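Local coordinates for protein citrate synthase (Pyrobaculum aerophilum, PDB 2IBP) that probably catalyses the condensation of oxaloacetate with acetyl-CoA and water to citrate and CoA, the entry step of the tricarboxylic acid cycle, at residues L30-S35 with L380-N385. Residues are numbered along the deposited sequence; the frame is centred on the assembly and turned at random.
Sequences LIKSTS and LEYWEN
Lys32 and Thr34, two residues apart on strand 30-34, both donate to one carboxylate oxygen of Glu381, near the end of helix 363-382. Glu381 has CG anti to its backbone N (chi1 -178°) and an extended chain beyond, which carries the carboxylate across to the strand; both the lysine and the threonine side chains cross it at about a right angle. OE1 spends its two lone pairs separately: Lys32 NZ meets the anti one at 2.8 Å from OE1, a salt bridge, while Thr34 OG1 donates to the syn one over 2.6 Å to OE1. The other oxygen takes a backbone donor, Ser35 N, 2.9 Å from Glu381 OE2. That bond is fairly straight (162°) and arrives on the syn side, 15° out of the carboxylate plane. Three donors from the strand and its exit thus fix the rotation of the group. A water 2.7 Å from Glu381 OE2 also donates to that oxygen. The contact joins strand 30-34 to the C-terminal part of helix 363-382 in the largely helical citrate synthase fold, away from the predicted active-site residues, and the strand pairs in parallel with a strand of the second subunit, where Ala393 of that subunit packs on Lys32 and Thr34. Lys32 NZ is also hydrogen-bonded to His378 and His224. Beside the lysine, Tyr382 turns its ring edge to the strand: CE1 lies 4.0 Å from Ile31 O, which sits in the ring plane. One water donates to both Ile31 O (2.6 Å) and Tyr382 OH (3.0 Å), and that hydroxyl is hydrogen-bonded to Arg387 O.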
loop_
_atom_site.group_PDB
_atom_site.type_symbol
_atom_site.label_atom_id
_atom_site.label_comp_id
_atom_site.label_asym_id
_atom_site.label_seq_id
_atom_site.Cartn_x
_atom_site.Cartn_y
_atom_site.Cartn_z
ATOM N N LEU A 30 -17.128 -5.549 6.812
ATOM C CA LEU A 30 -17.567 -4.934 5.571
ATOM C C LEU A 30 -16.931 -3.577 5.336
ATOM O O LEU A 30 -16.852 -2.756 6.253
ATOM C CB LEU A 30 -19.097 -4.798 5.576
ATOM C CG LEU A 30 -19.877 -6.120 5.513
ATOM C CD1 LEU A 30 -21.342 -5.912 5.878
ATOM C CD2 LEU A 30 -19.749 -6.772 4.122
ATOM N N ILE A 31 -16.472 -3.339 4.108
ATOM C CA ILE A 31 -15.919 -2.038 3.754
ATOM C C ILE A 31 -16.723 -1.308 2.678
ATOM O O ILE A 31 -16.546 -0.111 2.470
ATOM C CB ILE A 31 -14.427 -2.137 3.334
ATOM C CG1 ILE A 31 -14.237 -2.996 2.079
ATOM C CG2 ILE A 31 -13.600 -2.720 4.481
ATOM C CD1 ILE A 31 -12.835 -2.899 1.516
ATOM N N LYS A 32 -17.607 -2.043 1.994
ATOM C CA LYS A 32 -18.405 -1.487 0.922
ATOM C C LYS A 32 -19.340 -2.536 0.353
ATOM O O LYS A 32 -19.269 -3.706 0.709
ATOM C CB LYS A 32 -17.522 -1.040 -0.240
ATOM C CG LYS A 32 -16.848 -2.199 -0.991
ATOM C CD LYS A 32 -16.132 -1.699 -2.229
ATOM C CE LYS A 32 -15.442 -2.847 -2.941
ATOM N NZ LYS A 32 -14.732 -2.398 -4.153
ATOM N N SER A 33 -20.241 -2.056 -0.507
ATOM C CA SER A 33 -21.050 -2.933 -1.332
ATOM C C SER A 33 -20.315 -2.989 -2.660
ATOM O O SER A 33 -19.668 -2.019 -3.074
ATOM C CB SER A 33 -22.456 -2.378 -1.509
ATOM O OG SER A 33 -23.191 -2.502 -0.308
ATOM N N THR A 34 -20.429 -4.120 -3.345
ATOM C CA THR A 34 -19.748 -4.295 -4.595
ATOM C C THR A 34 -20.577 -5.096 -5.570
ATOM O O THR A 34 -21.455 -5.857 -5.169
ATOM C CB THR A 34 -18.430 -5.080 -4.388
ATOM O OG1 THR A 34 -17.659 -5.083 -5.594
ATOM C CG2 THR A 34 -18.703 -6.509 -3.923
ATOM N N SER A 35 -20.321 -4.864 -6.845
ATOM C CA SER A 35 -20.940 -5.647 -7.901
ATOM C C SER A 35 -19.880 -6.300 -8.792
ATOM O O SER A 35 -20.216 -6.884 -9.813
ATOM C CB SER A 35 -21.877 -4.777 -8.731
ATOM O OG SER A 35 -21.169 -3.766 -9.412
ATOM N N LEU A 380 -12.086 2.089 -8.636
ATOM C CA LEU A 380 -13.082 2.931 -9.282
ATOM C C LEU A 380 -14.436 2.784 -8.612
ATOM O O LEU A 380 -15.156 3.772 -8.442
ATOM C CB LEU A 380 -13.157 2.643 -10.772
ATOM C CG LEU A 380 -11.848 2.948 -11.502
ATOM C CD1 LEU A 380 -11.940 2.556 -12.961
ATOM C CD2 LEU A 380 -11.418 4.393 -11.366
ATOM N N GLU A 381 -14.781 1.570 -8.214
ATOM C CA GLU A 381 -16.026 1.345 -7.515
ATOM C C GLU A 381 -16.059 2.104 -6.188
ATOM O O GLU A 381 -17.031 2.777 -5.871
ATOM C CB GLU A 381 -16.245 -0.142 -7.276
ATOM C CG GLU A 381 -17.546 -0.460 -6.597
ATOM C CD GLU A 381 -17.772 -1.938 -6.487
ATOM O OE1 GLU A 381 -16.993 -2.594 -5.760
ATOM O OE2 GLU A 381 -18.738 -2.435 -7.115
ATOM N N TYR A 382 -14.970 2.027 -5.428
ATOM C CA TYR A 382 -14.898 2.715 -4.146
ATOM C C TYR A 382 -15.032 4.218 -4.339
ATOM O O TYR A 382 -15.661 4.900 -3.532
ATOM C CB TYR A 382 -13.591 2.391 -3.424
ATOM C CG TYR A 382 -13.631 2.784 -1.977
ATOM C CD1 TYR A 382 -14.452 2.096 -1.097
ATOM C CD2 TYR A 382 -12.855 3.831 -1.486
ATOM C CE1 TYR A 382 -14.528 2.451 0.230
ATOM C CE2 TYR A 382 -12.896 4.178 -0.138
ATOM C CZ TYR A 382 -13.761 3.494 0.706
ATOM O OH TYR A 382 -13.864 3.829 2.035
ATOM N N TRP A 383 -14.383 4.728 -5.378
ATOM C CA TRP A 383 -14.431 6.150 -5.689
ATOM C C TRP A 383 -15.820 6.673 -6.046
ATOM O O TRP A 383 -16.010 7.893 -6.163
ATOM C CB TRP A 383 -13.447 6.513 -6.786
ATOM C CG TRP A 383 -12.019 6.572 -6.344
ATOM C CD1 TRP A 383 -11.547 6.573 -5.056
ATOM C CD2 TRP A 383 -10.899 6.906 -7.173
ATOM N NE1 TRP A 383 -10.196 6.774 -5.052
ATOM C CE2 TRP A 383 -9.769 7.009 -6.330
ATOM C CE3 TRP A 383 -10.736 7.095 -8.549
ATOM C CZ2 TRP A 383 -8.500 7.304 -6.819
ATOM C CZ3 TRP A 383 -9.477 7.393 -9.034
ATOM C CH2 TRP A 383 -8.370 7.491 -8.169
ATOM N N GLU A 384 -16.777 5.777 -6.287
ATOM C CA GLU A 384 -18.163 6.222 -6.482
ATOM C C GLU A 384 -18.761 6.733 -5.167
ATOM O O GLU A 384 -19.773 7.425 -5.163
ATOM C CB GLU A 384 -19.030 5.095 -7.046
ATOM C CG GLU A 384 -18.688 4.781 -8.481
ATOM C CD GLU A 384 -18.992 5.952 -9.403
ATOM O OE1 GLU A 384 -20.182 6.309 -9.545
ATOM O OE2 GLU A 384 -18.046 6.516 -9.994
ATOM N N ASN A 385 -18.156 6.368 -4.042
ATOM C CA ASN A 385 -18.593 6.866 -2.738
ATOM C C ASN A 385 -17.388 6.744 -1.823
ATOM O O ASN A 385 -17.343 5.888 -0.948
ATOM C CB ASN A 385 -19.764 6.074 -2.169
ATOM C CG ASN A 385 -20.351 6.737 -0.926
ATOM O OD1 ASN A 385 -20.077 7.906 -0.653
ATOM N ND2 ASN A 385 -21.207 6.016 -0.213
HETATM O O HOH W 1 -15.337 1.834 3.780
HETATM O O HOH W 2 -18.815 -1.531 -9.708
#